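HP0958 (Helicobacter pylori, PDB 3NA7) is probably a chaperone and post-transcriptional regulator in flagellar biogenesis and export, built from a kinked antiparallel coiled-coil hairpin and a C4 zinc-ribbon domain. Local coordinates at residues I11-S14 with H15-E19; N73-I76 with A77-Q80; K103-S106 with N107-N110; E128-K131 with K132-L135; K176-S179 with F180-I184. All coordinates share one frame; numbering follows the deposited sequence.

Interaction 1: residues I11-S14 with H15-E19; sequences IEIS and HLDKE
Ile11 and His15 lie side by side on successive turns of helix 4-22, the short N-terminal helix that packs against helices 91-171 and 175-188 at the zinc-ribbon end of this coiled-coil protein. Both side chains run the same way from the backbone, and the methyl CG2 of Ile11 sits beside the imidazole, 3.6 Å from CE1 of His15. The Ile11 branch gets there because CG2 lies anti to the backbone N, with CG1 taking the place beside that N.

Beneath this pair the carbonyl oxygen of Ile11 is gripped twice. His15 N donates to Ile11 O over 3.1 Å in the regular i to i+4 pattern, and Ser14 OG adds a second bond to Ile11 O at 3.0 Å. Both donors approach from the same face of the carbonyl plane. The Ser14 hydroxyl reaches back a turn because its chi1 of 78° places OG between the backbone N and the carbonyl carbon. The hydroxyl is thereby satisfied in its buried setting.

A second parallel pair, Ile13 and Asp17, faces the neighbouring helices. The Asp17 carboxylate finds its main partners there: OD2 is hydrogen-bonded to Tyr181 and OD1 forms a salt bridge with Lys166, so one acid ties three helices together. Leu16 rests on Ile162 and Leu169 of helix 91-171.

Lys18 leaves the helix as an extended chain whose first methylenes run past the Ser14 carbonyl, CG of Lys18 coming within 3.2 Å of Ser14 O.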
loop_
_atom_site.group_PDB
_atom_site.type_symbol
_atom_site.label_atom_id
_atom_site.label_comp_id
_atom_site.label_asym_id
_atom_site.label_seq_id
_atom_site.Cartn_x
_atom_site.Cartn_y
_atom_site.Cartn_z
ATOM N N ILE A 11 2.816 16.477 -32.915
ATOM C CA ILE A 11 3.365 15.126 -32.747
ATOM C C ILE A 11 4.721 15.202 -32.057
ATOM O O ILE A 11 4.932 14.498 -31.078
ATOM C CB ILE A 11 3.399 14.286 -34.064
ATOM C CG1 ILE A 11 1.975 13.914 -34.488
ATOM C CG2 ILE A 11 4.235 12.979 -33.869
ATOM C CD1 ILE A 11 1.798 13.610 -35.982
ATOM N N GLU A 12 5.624 16.067 -32.523
ATOM C CA GLU A 12 6.901 16.247 -31.811
ATOM C C GLU A 12 6.682 16.628 -30.347
ATOM O O GLU A 12 7.309 16.051 -29.474
ATOM C CB GLU A 12 7.812 17.298 -32.451
ATOM C CG GLU A 12 8.015 17.185 -33.956
ATOM C CD GLU A 12 9.274 17.898 -34.431
ATOM O OE1 GLU A 12 10.370 17.292 -34.347
ATOM O OE2 GLU A 12 9.164 19.051 -34.900
ATOM N N ILE A 13 5.803 17.594 -30.072
ATOM C CA ILE A 13 5.608 18.023 -28.690
ATOM C C ILE A 13 5.032 16.893 -27.826
ATOM O O ILE A 13 5.484 16.692 -26.708
ATOM C CB ILE A 13 4.734 19.301 -28.567
ATOM C CG1 ILE A 13 5.433 20.491 -29.230
ATOM C CG2 ILE A 13 4.439 19.630 -27.078
ATOM C CD1 ILE A 13 4.470 21.526 -29.776
ATOM N N SER A 14 4.044 16.173 -28.358
ATOM C CA SER A 14 3.338 15.131 -27.619
ATOM C C SER A 14 4.265 13.974 -27.286
ATOM O O SER A 14 4.074 13.302 -26.270
ATOM C CB SER A 14 2.135 14.606 -28.404
ATOM O OG SER A 14 2.544 13.701 -29.426
ATOM N N HIS A 15 5.267 13.748 -28.128
ATOM C CA HIS A 15 6.279 12.740 -27.818
ATOM C C HIS A 15 7.188 13.135 -26.659
ATOM O O HIS A 15 7.602 12.271 -25.874
ATOM C CB HIS A 15 7.079 12.313 -29.063
ATOM C CG HIS A 15 6.363 11.305 -29.907
ATOM N ND1 HIS A 15 6.195 11.454 -31.269
ATOM C CD2 HIS A 15 5.734 10.153 -29.571
ATOM C CE1 HIS A 15 5.494 10.434 -31.733
ATOM N NE2 HIS A 15 5.208 9.627 -30.725
ATOM N N LEU A 16 7.505 14.423 -26.558
ATOM C CA LEU A 16 8.304 14.921 -25.432
ATOM C C LEU A 16 7.495 14.907 -24.131
ATOM O O LEU A 16 8.041 14.646 -23.067
ATOM C CB LEU A 16 8.838 16.327 -25.702
ATOM C CG LEU A 16 9.819 16.528 -26.863
ATOM C CD1 LEU A 16 10.179 17.988 -26.950
ATOM C CD2 LEU A 16 11.080 15.708 -26.706
ATOM N N ASP A 17 6.195 15.175 -24.212
ATOM C CA ASP A 17 5.329 15.019 -23.047
ATOM C C ASP A 17 5.308 13.566 -22.550
ATOM O O ASP A 17 5.399 13.329 -21.352
ATOM C CB ASP A 17 3.914 15.517 -23.324
ATOM C CG ASP A 17 3.787 17.036 -23.198
ATOM O OD1 ASP A 17 4.484 17.656 -22.363
ATOM O OD2 ASP A 17 2.975 17.621 -23.946
ATOM N N LYS A 18 5.190 12.612 -23.480
ATOM C CA LYS A 18 5.195 11.177 -23.160
ATOM C C LYS A 18 6.516 10.753 -22.560
ATOM O O LYS A 18 6.531 9.921 -21.651
ATOM C CB LYS A 18 4.916 10.312 -24.395
ATOM C CG LYS A 18 3.528 10.433 -24.969
ATOM C CD LYS A 18 3.409 9.544 -26.203
ATOM C CE LYS A 18 2.103 9.780 -26.949
ATOM N NZ LYS A 18 1.866 8.761 -28.012
ATOM N N GLU A 19 7.618 11.315 -23.064
ATOM C CA GLU A 19 8.944 11.054 -22.495
ATOM C C GLU A 19 9.011 11.464 -21.043
ATOM O O GLU A 19 9.401 10.674 -20.191
ATOM C CB GLU A 19 10.049 11.778 -23.267
ATOM C CG GLU A 19 10.452 11.098 -24.566
ATOM C CD GLU A 19 11.876 11.463 -25.008
ATOM O OE1 GLU A 19 12.868 10.902 -24.455
ATOM O OE2 GLU A 19 11.996 12.303 -25.922
#

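Interaction 2: residues N73-I76 with A77-Q80; sequences NAKI and ASIQ
Lys75 O accepts the shortest polar bond of the contact, from Ile79 N at 2.8 Å, one of four consecutive i to i+4 backbone bonds in helix 24-85. The next one, from Gln80 N to Ile76 O, measures 2.9 Å, and in both the donor lies nearly along the C=O axis. The straightest N-H is that of Ala77, which points at Asn73 O with an angle of 175°.

Two side-chain pairs are laid over this frame. Ile76 and Gln80 run alongside each other in the same direction, and the methyl CG2 of Ile76 lies 3.4 Å from the amide nitrogen NE2 of Gln80. The extended Gln80 chain carries its amide past the isoleucine to Glu99 of the partner helix, whose OE1 accepts a hydrogen bond from NE2. Lys75 and Ile79 instead cross obliquely. The lysine starts with CG anti to its backbone N but bends at chi2 (74°), which brings the methylene CE to 3.8 Å from CG1 of Ile79. Here the aliphatic part of the lysine supplies the packing.

These turns belong to the first long arm of the antiparallel coiled-coil hairpin, toward its tip. Ile76 leans on Ala102 and Ile79 on Glu98 and Glu99, all on the returning helix 91-171.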
loop_
_atom_site.group_PDB
_atom_site.type_symbol
_atom_site.label_atom_id
_atom_site.label_comp_id
_atom_site.label_asym_id
_atom_site.label_seq_id
_atom_site.Cartn_x
_atom_site.Cartn_y
_atom_site.Cartn_z
ATOM N N ASN A 73 -8.222 -19.861 47.144
ATOM C CA ASN A 73 -7.300 -20.299 48.192
ATOM C C ASN A 73 -7.752 -19.850 49.578
ATOM O O ASN A 73 -7.612 -20.608 50.544
ATOM C CB ASN A 73 -5.863 -19.819 47.901
ATOM C CG ASN A 73 -5.232 -20.535 46.695
ATOM O OD1 ASN A 73 -4.244 -20.062 46.109
ATOM N ND2 ASN A 73 -5.797 -21.668 46.325
ATOM N N ALA A 74 -8.310 -18.640 49.673
ATOM C CA ALA A 74 -8.925 -18.176 50.932
ATOM C C ALA A 74 -10.104 -19.067 51.314
ATOM O O ALA A 74 -10.308 -19.375 52.494
ATOM C CB ALA A 74 -9.381 -16.726 50.821
ATOM N N LYS A 75 -10.877 -19.494 50.318
ATOM C CA LYS A 75 -11.990 -20.414 50.579
ATOM C C LYS A 75 -11.468 -21.774 51.071
ATOM O O LYS A 75 -11.964 -22.343 52.053
ATOM C CB LYS A 75 -12.872 -20.550 49.338
ATOM C CG LYS A 75 -14.061 -21.478 49.492
ATOM C CD LYS A 75 -15.169 -20.872 50.337
ATOM C CE LYS A 75 -16.061 -21.968 50.903
ATOM N NZ LYS A 75 -16.780 -21.510 52.138
ATOM N N ILE A 76 -10.428 -22.280 50.418
ATOM C CA ILE A 76 -9.789 -23.515 50.892
ATOM C C ILE A 76 -9.392 -23.386 52.370
ATOM O O ILE A 76 -9.847 -24.181 53.203
ATOM C CB ILE A 76 -8.621 -23.942 49.983
ATOM C CG1 ILE A 76 -9.164 -24.275 48.572
ATOM C CG2 ILE A 76 -7.912 -25.153 50.570
ATOM C CD1 ILE A 76 -8.106 -24.480 47.457
ATOM N N ALA A 77 -8.581 -22.370 52.685
ATOM C CA ALA A 77 -8.204 -22.036 54.062
ATOM C C ALA A 77 -9.414 -22.006 55.008
ATOM O O ALA A 77 -9.404 -22.603 56.096
ATOM C CB ALA A 77 -7.463 -20.703 54.096
ATOM N N SER A 78 -10.470 -21.320 54.585
ATOM C CA SER A 78 -11.666 -21.240 55.410
ATOM C C SER A 78 -12.352 -22.604 55.624
ATOM O O SER A 78 -12.910 -22.855 56.687
ATOM C CB SER A 78 -12.650 -20.238 54.832
ATOM O OG SER A 78 -13.926 -20.466 55.400
ATOM N N ILE A 79 -12.324 -23.468 54.609
ATOM C CA ILE A 79 -12.907 -24.806 54.733
ATOM C C ILE A 79 -12.097 -25.668 55.685
ATOM O O ILE A 79 -12.662 -26.408 56.481
ATOM C CB ILE A 79 -13.032 -25.532 53.367
ATOM C CG1 ILE A 79 -14.068 -24.838 52.487
ATOM C CG2 ILE A 79 -13.411 -27.015 53.572
ATOM C CD1 ILE A 79 -14.033 -25.260 51.029
ATOM N N GLN A 80 -10.781 -25.578 55.587
ATOM C CA GLN A 80 -9.870 -26.352 56.419
ATOM C C GLN A 80 -9.983 -25.941 57.878
ATOM O O GLN A 80 -9.993 -26.798 58.772
ATOM C CB GLN A 80 -8.433 -26.201 55.924
ATOM C CG GLN A 80 -8.242 -26.865 54.567
ATOM C CD GLN A 80 -6.876 -26.682 53.968
ATOM O OE1 GLN A 80 -6.040 -25.930 54.470
ATOM N NE2 GLN A 80 -6.640 -27.373 52.870
#

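Interaction 3: residues K103-S106 with N107-N110; sequences KERS and NQAN
Four i to i+4 backbone bonds of 2.9 to 3.1 Å, from the N atoms of Asn107, Gln108, Ala109 and Asn110 to the O atoms of Lys103, Glu104, Arg105 and Ser106 respectively, carry helix 91-171 through this turn without a break. On its outer side Glu104 curls forward over the next turn. Its chain bends at chi2 (-53°), which holds the carboxylate over the following residues, and Asn107 ND2 donates to Glu104 OE2 over 3.2 Å. Glu104 OE2 lies close to the Asn107 amide plane, whereas the nitrogen comes to it from above the carboxylate plane, the two flat groups being turned 72° apart. Gln108 also crosses Glu104 at about a right angle, its NE2 standing 3.5 Å from Glu104 OE1. The acid is thus flanked by two amides, three and four residues ahead.

Toward helix 24-85, the outgoing arm of the coiled-coil hairpin, the chain presents Ser106 and Ala109. Asn110 touches Leu69 of that arm from a more exposed position. Ala109 packs on Leu69 too, while Ser106 is buried against Leu69 and Thr72, its OG accepting a weak hydrogen bond from Asn73 ND2 of the same arm.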
loop_
_atom_site.group_PDB
_atom_site.type_symbol
_atom_site.label_atom_id
_atom_site.label_comp_id
_atom_site.label_asym_id
_atom_site.label_seq_id
_atom_site.Cartn_x
_atom_site.Cartn_y
_atom_site.Cartn_z
ATOM N N LYS A 103 -10.286 -27.135 45.535
ATOM C CA LYS A 103 -8.961 -27.521 44.998
ATOM C C LYS A 103 -8.950 -27.611 43.487
ATOM O O LYS A 103 -8.009 -27.144 42.850
ATOM C CB LYS A 103 -8.498 -28.870 45.552
ATOM C CG LYS A 103 -7.485 -28.787 46.700
ATOM C CD LYS A 103 -7.317 -30.160 47.408
ATOM C CE LYS A 103 -5.855 -30.438 47.793
ATOM N NZ LYS A 103 -5.164 -29.241 48.383
ATOM N N GLU A 104 -9.980 -28.229 42.910
ATOM C CA GLU A 104 -10.063 -28.337 41.463
ATOM C C GLU A 104 -10.163 -26.978 40.800
ATOM O O GLU A 104 -9.512 -26.757 39.793
ATOM C CB GLU A 104 -11.198 -29.259 40.994
ATOM C CG GLU A 104 -10.713 -30.503 40.264
ATOM C CD GLU A 104 -9.750 -30.225 39.096
ATOM O OE1 GLU A 104 -10.148 -29.697 38.022
ATOM O OE2 GLU A 104 -8.565 -30.576 39.240
ATOM N N ARG A 105 -10.942 -26.062 41.377
ATOM C CA ARG A 105 -11.076 -24.728 40.792
ATOM C C ARG A 105 -9.734 -24.001 40.858
ATOM O O ARG A 105 -9.324 -23.339 39.907
ATOM C CB ARG A 105 -12.198 -23.924 41.460
ATOM C CG ARG A 105 -13.589 -24.588 41.319
ATOM C CD ARG A 105 -14.728 -23.687 41.757
ATOM N NE ARG A 105 -15.945 -24.060 41.040
ATOM C CZ ARG A 105 -17.064 -24.509 41.602
ATOM N NH1 ARG A 105 -17.168 -24.623 42.922
ATOM N NH2 ARG A 105 -18.094 -24.837 40.835
ATOM N N SER A 106 -9.019 -24.185 41.960
ATOM C CA SER A 106 -7.689 -23.605 42.075
ATOM C C SER A 106 -6.708 -24.245 41.062
ATOM O O SER A 106 -5.871 -23.535 40.485
ATOM C CB SER A 106 -7.189 -23.670 43.520
ATOM O OG SER A 106 -5.784 -23.735 43.556
ATOM N N ASN A 107 -6.835 -25.547 40.794
ATOM C CA ASN A 107 -6.043 -26.168 39.710
ATOM C C ASN A 107 -6.350 -25.630 38.318
ATOM O O ASN A 107 -5.433 -25.487 37.503
ATOM C CB ASN A 107 -6.171 -27.692 39.667
ATOM C CG ASN A 107 -5.755 -28.362 40.964
ATOM O OD1 ASN A 107 -5.056 -27.777 41.784
ATOM N ND2 ASN A 107 -6.189 -29.616 41.148
ATOM N N GLN A 108 -7.627 -25.352 38.040
ATOM C CA GLN A 108 -8.042 -24.701 36.781
ATOM C C GLN A 108 -7.427 -23.307 36.617
ATOM O O GLN A 108 -6.907 -22.992 35.549
ATOM C CB GLN A 108 -9.565 -24.591 36.683
ATOM C CG GLN A 108 -10.268 -25.903 36.392
ATOM C CD GLN A 108 -11.699 -25.952 36.928
ATOM O OE1 GLN A 108 -12.271 -24.931 37.325
ATOM N NE2 GLN A 108 -12.274 -27.146 36.950
ATOM N N ALA A 109 -7.491 -22.483 37.665
ATOM C CA ALA A 109 -6.925 -21.133 37.611
ATOM C C ALA A 109 -5.421 -21.156 37.387
ATOM O O ALA A 109 -4.906 -20.349 36.613
ATOM C CB ALA A 109 -7.266 -20.340 38.858
ATOM N N ASN A 110 -4.719 -22.074 38.055
ATOM C CA ASN A 110 -3.283 -22.210 37.866
ATOM C C ASN A 110 -2.929 -22.612 36.456
ATOM O O ASN A 110 -2.021 -22.015 35.877
ATOM C CB ASN A 110 -2.642 -23.154 38.886
ATOM C CG ASN A 110 -2.347 -22.458 40.188
ATOM O OD1 ASN A 110 -1.722 -21.402 40.197
ATOM N ND2 ASN A 110 -2.808 -23.026 41.296
#

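Interaction 4: residues E128-K131 with K132-L135; sequences EDLK and KEML
This is a local, largely surface contact between successive turns of helix 91-171, the returning arm of the kinked antiparallel coiled-coil hairpin. Most of the exposed side chains are charged, while Leu130 and Met134 turn to helix 24-85. The backbone is regular: Met134 N donates to Leu130 O at 2.8 Å, and Lys132 N to Glu128 O with an N-H...O angle of 171°.

Leu130 and Glu133 carry the side-chain contact across the turn. They cross at a slant, the methyl CD2 of Leu130 lying 3.9 Å from OE1 of Glu133. That oxygen forms a salt bridge with Lys44 on the opposing arm, so the glutamate lies at the border of the apolar interface and links the two arms by charge. The other oxygen, Glu133 OE2, stands 4.3 Å from Asp129 OD1; this like-charge proximity is probably eased by Lys44.

Leu130 meets Ile48 and Leu51, and Met134 meets Ile48 and Asn45, which places these two residues, one turn apart, at the interface between the arms. The CG of Met134 packs back on its own helix, 3.3 Å from Leu130 O.

On the outer side Lys131 reaches back to Glu128. Its chain bends at chi3 (67°), and NZ of Lys131 forms a salt bridge with OE1 of Glu128 at 2.8 Å, on the syn side of the carboxylate and 22° out of its plane.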
loop_
_atom_site.group_PDB
_atom_site.type_symbol
_atom_site.label_atom_id
_atom_site.label_comp_id
_atom_site.label_asym_id
_atom_site.label_seq_id
_atom_site.Cartn_x
_atom_site.Cartn_y
_atom_site.Cartn_z
ATOM N N GLU A 128 10.839 -10.092 19.433
ATOM C CA GLU A 128 12.318 -10.129 19.303
ATOM C C GLU A 128 12.709 -10.467 17.864
ATOM O O GLU A 128 13.566 -9.804 17.287
ATOM C CB GLU A 128 12.987 -11.095 20.288
ATOM C CG GLU A 128 12.708 -10.817 21.788
ATOM C CD GLU A 128 13.417 -9.571 22.349
ATOM O OE1 GLU A 128 14.297 -8.970 21.666
ATOM O OE2 GLU A 128 13.093 -9.212 23.502
ATOM N N ASP A 129 12.045 -11.461 17.277
ATOM C CA ASP A 129 12.175 -11.748 15.840
ATOM C C ASP A 129 12.022 -10.537 14.934
ATOM O O ASP A 129 12.923 -10.206 14.167
ATOM C CB ASP A 129 11.112 -12.740 15.408
ATOM C CG ASP A 129 11.662 -14.088 15.146
ATOM O OD1 ASP A 129 12.391 -14.223 14.118
ATOM O OD2 ASP A 129 11.329 -15.005 15.945
ATOM N N LEU A 130 10.845 -9.927 14.993
ATOM C CA LEU A 130 10.525 -8.752 14.216
ATOM C C LEU A 130 11.589 -7.640 14.383
ATOM O O LEU A 130 11.935 -6.952 13.426
ATOM C CB LEU A 130 9.144 -8.213 14.630
ATOM C CG LEU A 130 7.928 -9.091 14.269
ATOM C CD1 LEU A 130 6.669 -8.625 15.066
ATOM C CD2 LEU A 130 7.681 -9.120 12.751
ATOM N N LYS A 131 12.075 -7.476 15.606
ATOM C CA LYS A 131 13.058 -6.444 15.937
ATOM C C LYS A 131 14.347 -6.739 15.182
ATOM O O LYS A 131 14.884 -5.878 14.533
ATOM C CB LYS A 131 13.276 -6.401 17.465
ATOM C CG LYS A 131 14.037 -5.212 17.998
ATOM C CD LYS A 131 14.074 -5.220 19.546
ATOM C CE LYS A 131 14.887 -6.388 20.047
ATOM N NZ LYS A 131 15.177 -6.305 21.484
ATOM N N LYS A 132 14.818 -7.977 15.220
ATOM C CA LYS A 132 15.940 -8.352 14.368
ATOM C C LYS A 132 15.688 -8.120 12.869
ATOM O O LYS A 132 16.565 -7.660 12.152
ATOM C CB LYS A 132 16.367 -9.794 14.642
ATOM C CG LYS A 132 17.097 -9.952 15.964
ATOM C CD LYS A 132 17.860 -11.275 16.026
ATOM C CE LYS A 132 17.978 -11.770 17.460
ATOM N NZ LYS A 132 18.926 -12.913 17.569
ATOM N N GLU A 133 14.498 -8.432 12.388
ATOM C CA GLU A 133 14.212 -8.207 10.974
ATOM C C GLU A 133 14.238 -6.720 10.637
ATOM O O GLU A 133 14.807 -6.329 9.608
ATOM C CB GLU A 133 12.897 -8.858 10.556
ATOM C CG GLU A 133 13.041 -10.363 10.395
ATOM C CD GLU A 133 11.706 -11.107 10.451
ATOM O OE1 GLU A 133 10.660 -10.459 10.607
ATOM O OE2 GLU A 133 11.714 -12.350 10.324
ATOM N N MET A 134 13.679 -5.899 11.524
ATOM C CA MET A 134 13.708 -4.462 11.330
ATOM C C MET A 134 15.112 -3.886 11.146
ATOM O O MET A 134 15.306 -2.975 10.324
ATOM C CB MET A 134 13.057 -3.753 12.496
ATOM C CG MET A 134 11.560 -3.822 12.476
ATOM S SD MET A 134 10.870 -2.902 13.847
ATOM C CE MET A 134 11.311 -1.229 13.478
ATOM N N LEU A 135 16.065 -4.409 11.929
ATOM C CA LEU A 135 17.468 -4.007 11.829
ATOM C C LEU A 135 18.109 -4.447 10.515
ATOM O O LEU A 135 18.907 -3.677 9.956
ATOM C CB LEU A 135 18.294 -4.528 13.020
ATOM C CG LEU A 135 18.238 -3.870 14.410
ATOM C CD1 LEU A 135 18.835 -4.822 15.483
ATOM C CD2 LEU A 135 18.927 -2.471 14.501
#

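Interaction 5: residues K176-S179 with F180-I184; sequences KIYS and FYERI
Tyr178 and Glu182 form a CH-pi contact between successive turns of helix 175-188. The methylene CG of Glu182 lies over one face of the phenol, 3.9 Å from the centroid of the Tyr178 ring and offset toward the rim, with CE1 its nearest ring atom at 3.6 Å. The tyrosine swings over the following turn because its CG stands anti to the backbone N (chi1 171°). Glu182, bent at chi2, carries its carboxylate beyond the ring to a salt bridge between OE2 and Arg185.

The backbone bonds are uneven. Glu182 N donates to Tyr178 O at a short 2.7 Å and Arg183 N to Ser179 O at 2.9 Å. Phe180 N, by contrast, has a longer, bent bond of 3.2 Å to Lys176 O and a weak second one to Ile177 O, which also accepts from Tyr181 N.

Packing sets helix 175-188 on helix 4-22, next to the C4 zinc-ribbon domain. Ile177 rests on His6 and Leu10, and Tyr181 on Leu10 and Ser14, all of helix 4-22; the Phe180 side chain is about 12 Å from the zinc ion of the ribbon.

Chemically, the glutamate is used twice over: its CG methylene rests on an aromatic face while its charge pairs with an arginine, which probably limits the freedom of both side chains.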
loop_
_atom_site.group_PDB
_atom_site.type_symbol
_atom_site.label_atom_id
_atom_site.label_comp_id
_atom_site.label_asym_id
_atom_site.label_seq_id
_atom_site.Cartn_x
_atom_site.Cartn_y
_atom_site.Cartn_z
ATOM N N LYS A 176 -2.603 29.273 -31.073
ATOM C CA LYS A 176 -3.904 28.600 -31.190
ATOM C C LYS A 176 -3.819 27.071 -31.323
ATOM O O LYS A 176 -4.697 26.369 -30.850
ATOM C CB LYS A 176 -4.719 29.163 -32.359
ATOM C CG LYS A 176 -4.371 28.596 -33.743
ATOM C CD LYS A 176 -5.587 28.567 -34.659
ATOM C CE LYS A 176 -5.390 27.623 -35.862
ATOM N NZ LYS A 176 -4.789 28.294 -37.048
ATOM N N ILE A 177 -2.791 26.576 -32.012
ATOM C CA ILE A 177 -2.616 25.148 -32.266
ATOM C C ILE A 177 -2.196 24.420 -30.972
ATOM O O ILE A 177 -2.714 23.347 -30.637
ATOM C CB ILE A 177 -1.516 24.931 -33.339
ATOM C CG1 ILE A 177 -1.981 25.406 -34.744
ATOM C CG2 ILE A 177 -1.021 23.488 -33.340
ATOM C CD1 ILE A 177 -3.171 24.648 -35.342
ATOM N N TYR A 178 -1.238 25.024 -30.275
ATOM C CA TYR A 178 -0.766 24.557 -28.999
ATOM C C TYR A 178 -1.901 24.420 -27.980
ATOM O O TYR A 178 -2.009 23.389 -27.300
ATOM C CB TYR A 178 0.256 25.550 -28.514
ATOM C CG TYR A 178 0.708 25.353 -27.110
ATOM C CD1 TYR A 178 1.370 24.193 -26.705
ATOM C CD2 TYR A 178 0.523 26.365 -26.188
ATOM C CE1 TYR A 178 1.813 24.057 -25.391
ATOM C CE2 TYR A 178 0.933 26.244 -24.915
ATOM C CZ TYR A 178 1.574 25.103 -24.505
ATOM O OH TYR A 178 1.963 25.073 -23.190
ATOM N N SER A 179 -2.752 25.447 -27.923
ATOM C CA SER A 179 -3.857 25.532 -26.970
ATOM C C SER A 179 -4.939 24.524 -27.246
ATOM O O SER A 179 -5.643 24.087 -26.340
ATOM C CB SER A 179 -4.478 26.921 -27.013
ATOM O OG SER A 179 -3.605 27.832 -26.392
ATOM N N PHE A 180 -5.094 24.193 -28.518
ATOM C CA PHE A 180 -6.046 23.197 -28.926
ATOM C C PHE A 180 -5.533 21.855 -28.407
ATOM O O PHE A 180 -6.291 21.053 -27.883
ATOM C CB PHE A 180 -6.138 23.198 -30.459
ATOM C CG PHE A 180 -7.346 22.505 -30.985
ATOM C CD1 PHE A 180 -8.582 23.154 -31.011
ATOM C CD2 PHE A 180 -7.260 21.193 -31.441
ATOM C CE1 PHE A 180 -9.730 22.500 -31.498
ATOM C CE2 PHE A 180 -8.397 20.528 -31.933
ATOM C CZ PHE A 180 -9.635 21.183 -31.958
ATOM N N TYR A 181 -4.226 21.637 -28.562
ATOM C CA TYR A 181 -3.523 20.514 -27.980
ATOM C C TYR A 181 -3.690 20.478 -26.449
ATOM O O TYR A 181 -4.210 19.491 -25.908
ATOM C CB TYR A 181 -2.034 20.553 -28.367
ATOM C CG TYR A 181 -1.190 19.505 -27.666
ATOM C CD1 TYR A 181 -1.410 18.138 -27.896
ATOM C CD2 TYR A 181 -0.173 19.872 -26.790
ATOM C CE1 TYR A 181 -0.645 17.160 -27.255
ATOM C CE2 TYR A 181 0.595 18.911 -26.132
ATOM C CZ TYR A 181 0.355 17.557 -26.375
ATOM O OH TYR A 181 1.105 16.596 -25.749
ATOM N N GLU A 182 -3.290 21.545 -25.763
ATOM C CA GLU A 182 -3.415 21.584 -24.285
ATOM C C GLU A 182 -4.839 21.396 -23.758
ATOM O O GLU A 182 -5.040 20.682 -22.798
ATOM C CB GLU A 182 -2.752 22.816 -23.682
ATOM C CG GLU A 182 -1.218 22.811 -23.847
ATOM C CD GLU A 182 -0.513 21.755 -22.974
ATOM O OE1 GLU A 182 -0.880 21.584 -21.793
ATOM O OE2 GLU A 182 0.423 21.102 -23.466
ATOM N N ARG A 183 -5.835 21.974 -24.413
ATOM C CA ARG A 183 -7.222 21.765 -23.964
ATOM C C ARG A 183 -7.593 20.267 -23.945
ATOM O O ARG A 183 -8.210 19.780 -22.998
ATOM C CB ARG A 183 -8.188 22.566 -24.838
ATOM C CG ARG A 183 -9.682 22.365 -24.513
ATOM C CD ARG A 183 -10.549 23.401 -25.267
ATOM N NE ARG A 183 -10.395 23.282 -26.719
ATOM C CZ ARG A 183 -10.961 24.077 -27.629
ATOM N NH1 ARG A 183 -11.749 25.093 -27.276
ATOM N NH2 ARG A 183 -10.736 23.846 -28.911
ATOM N N ILE A 184 -7.188 19.536 -24.982
ATOM C CA ILE A 184 -7.457 18.099 -25.034
ATOM C C ILE A 184 -6.597 17.315 -24.041
ATOM O O ILE A 184 -7.066 16.367 -23.399
ATOM C CB ILE A 184 -7.418 17.549 -26.498
ATOM C CG1 ILE A 184 -8.722 17.952 -27.210
ATOM C CG2 ILE A 184 -7.210 16.018 -26.500
ATOM C CD1 ILE A 184 -8.612 18.351 -28.695
#

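From the N terminus, interaction 1 lies on helix 4-22, interaction 2 on the outgoing arm 24-85, interactions 3 and 4 on the returning arm 91-171, and interaction 5 on helix 175-188. Each joins adjacent turns and closes no long loop; all five follow in series, with none nested or crossed. The fold brings distant ones together. Interactions 2 and 3 meet across the hairpin, their centres 13 Å apart, with Ile76 CD1 4.1 Å from Ser106 CB. Interactions 1 and 5, with centres 14 Å apart, join the first helix to 175-188 near the zinc ribbon. Interaction 4 lies between these pairs, touching neither.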